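Local structure of Spermidine/putrescine ABC transporter, periplasmic binding protein (Treponema pallidum, 2V84) at residues Y34-T38 and S39-K43. The protein probably binds polyamines such as spermidine and putrescine as the periplasmic receptor of an ABC transporter. Residues are numbered along the deposited sequence; the frame is centred on the assembly and turned at random.
Sequences YYTPT and SLIKK
Pro-37 stands at the N-cap position of helix 38-48, and its carbonyl oxygen accepts two amides of the first turn, those of Leu-40 and Ile-41. Leu-40 N approaches Pro-37 O to 2.7 Å from above the carbonyl plane, with a bent N-H...O angle of 135°. Ile-41 N reaches the same oxygen at 3.2 Å, straighter and in the carbonyl plane, closing the first full helical turn. The next bond, from Lys-42 N to Thr-38 O, carries the chain into regular helix, although the position of that oxygen is less certain.

On the side chains, the ring of Pro-37 and Leu-40 lie side by side and point the same way, with Pro-37 CG 3.9 Å from Leu-40 CD1. Thr-36 and Ile-41 instead cross at about a right angle: the threonine methyl CG2, anti to its own N, comes within 3.9 Å of Ile-41 CG1 and leaves OG1 to bond Asn-31 and Tyr-127. Ser-39 OG sits 3.7 Å from Pro-37 CB, but its polar partner is Glu-287.

The loop holding Thr-36 and Pro-37 leads from strand 26-32 into helix 38-48 of the solute-binding protein fold. Pro-37 and Leu-40 rest on helix 282-292, Ile-41 touches Val-52 and Tyr-54 of strand 51-57, and Thr-36 touches Phe-275 of helix 269-279.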
loop_
_atom_site.group_PDB
_atom_site.type_symbol
_atom_site.label_atom_id
_atom_site.label_comp_id
_atom_site.label_asym_id
_atom_site.label_seq_id
_atom_site.Cartn_x
_atom_site.Cartn_y
_atom_site.Cartn_z
ATOM N N TYR A 34 -2.240 -9.648 -8.582
ATOM C CA TYR A 34 -1.260 -9.012 -9.476
ATOM C C TYR A 34 0.009 -8.476 -8.807
ATOM O O TYR A 34 0.946 -8.117 -9.501
ATOM C CB TYR A 34 -1.901 -7.915 -10.370
ATOM C CG TYR A 34 -3.258 -8.281 -10.968
ATOM C CD1 TYR A 34 -3.422 -9.444 -11.729
ATOM C CD2 TYR A 34 -4.372 -7.451 -10.784
ATOM C CE1 TYR A 34 -4.669 -9.789 -12.276
ATOM C CE2 TYR A 34 -5.627 -7.789 -11.332
ATOM C CZ TYR A 34 -5.759 -8.961 -12.077
ATOM O OH TYR A 34 -6.979 -9.307 -12.628
ATOM N N TYR A 35 0.037 -8.431 -7.473
ATOM C CA TYR A 35 1.133 -7.769 -6.712
ATOM C C TYR A 35 2.517 -8.420 -6.875
ATOM O O TYR A 35 3.539 -7.726 -6.992
ATOM C CB TYR A 35 0.754 -7.665 -5.237
ATOM C CG TYR A 35 1.441 -6.559 -4.475
ATOM C CD1 TYR A 35 2.005 -5.465 -5.133
ATOM C CD2 TYR A 35 1.509 -6.609 -3.089
ATOM C CE1 TYR A 35 2.635 -4.438 -4.411
ATOM C CE2 TYR A 35 2.128 -5.614 -2.361
ATOM C CZ TYR A 35 2.690 -4.533 -3.013
ATOM O OH TYR A 35 3.260 -3.538 -2.267
ATOM N N THR A 36 2.543 -9.750 -6.921
ATOM C CA THR A 36 3.700 -10.474 -7.434
ATOM C C THR A 36 3.546 -10.719 -8.956
ATOM O O THR A 36 2.704 -11.523 -9.372
ATOM C CB THR A 36 3.926 -11.806 -6.684
ATOM O OG1 THR A 36 3.818 -11.600 -5.271
ATOM C CG2 THR A 36 5.292 -12.342 -6.998
ATOM N N PRO A 37 4.344 -10.013 -9.786
ATOM C CA PRO A 37 4.249 -10.129 -11.244
ATOM C C PRO A 37 4.475 -11.568 -11.712
ATOM O O PRO A 37 5.548 -12.142 -11.452
ATOM C CB PRO A 37 5.397 -9.246 -11.738
ATOM C CG PRO A 37 5.633 -8.279 -10.634
ATOM C CD PRO A 37 5.400 -9.065 -9.389
ATOM N N THR A 38 3.482 -12.136 -12.403
ATOM C CA THR A 38 3.544 -13.530 -12.859
ATOM C C THR A 38 4.856 -13.836 -13.568
ATOM O O THR A 38 5.343 -14.964 -13.504
ATOM C CB THR A 38 2.378 -13.905 -13.801
ATOM O OG1 THR A 38 2.257 -12.905 -14.813
ATOM C CG2 THR A 38 1.063 -14.020 -13.041
ATOM N N SER A 39 5.427 -12.826 -14.226
ATOM C CA SER A 39 6.697 -12.968 -14.927
ATOM C C SER A 39 7.820 -13.380 -13.986
ATOM O O SER A 39 8.695 -14.159 -14.360
ATOM C CB SER A 39 7.073 -11.675 -15.637
ATOM O OG SER A 39 7.201 -10.617 -14.708
ATOM N N LEU A 40 7.790 -12.845 -12.768
ATOM C CA LEU A 40 8.748 -13.192 -11.734
ATOM C C LEU A 40 8.467 -14.572 -11.138
ATOM O O LEU A 40 9.400 -15.328 -10.809
ATOM C CB LEU A 40 8.746 -12.108 -10.646
ATOM C CG LEU A 40 9.503 -10.837 -11.026
ATOM C CD1 LEU A 40 9.261 -9.698 -10.037
ATOM C CD2 LEU A 40 10.999 -11.114 -11.187
ATOM N N ILE A 41 7.186 -14.908 -11.006
ATOM C CA ILE A 41 6.787 -16.238 -10.540
ATOM C C ILE A 41 7.265 -17.355 -11.482
ATOM O O ILE A 41 7.839 -18.344 -11.024
ATOM C CB ILE A 41 5.267 -16.323 -10.282
ATOM C CG1 ILE A 41 4.934 -15.652 -8.947
ATOM C CG2 ILE A 41 4.764 -17.790 -10.321
ATOM C CD1 ILE A 41 3.497 -15.257 -8.818
ATOM N N LYS A 42 7.046 -17.180 -12.787
ATOM C CA LYS A 42 7.529 -18.118 -13.804
ATOM C C LYS A 42 9.037 -18.338 -13.692
ATOM O O LYS A 42 9.510 -19.461 -13.830
ATOM C CB LYS A 42 7.212 -17.627 -15.239
ATOM C CG LYS A 42 5.856 -16.936 -15.464
ATOM C CD LYS A 42 4.921 -17.728 -16.406
ATOM C CE LYS A 42 3.845 -18.515 -15.635
ATOM N NZ LYS A 42 4.320 -19.024 -14.285
ATOM N N LYS A 43 9.783 -17.261 -13.449
ATOM C CA LYS A 43 11.241 -17.317 -13.358
ATOM C C LYS A 43 11.706 -18.110 -12.158
ATOM O O LYS A 43 12.643 -18.889 -12.260
ATOM C CB LYS A 43 11.851 -15.911 -13.343
ATOM C CG LYS A 43 12.033 -15.329 -14.726
ATOM C CD LYS A 43 12.158 -13.822 -14.722
ATOM C CE LYS A 43 11.836 -13.281 -16.106
ATOM N NZ LYS A 43 12.545 -12.014 -16.408
#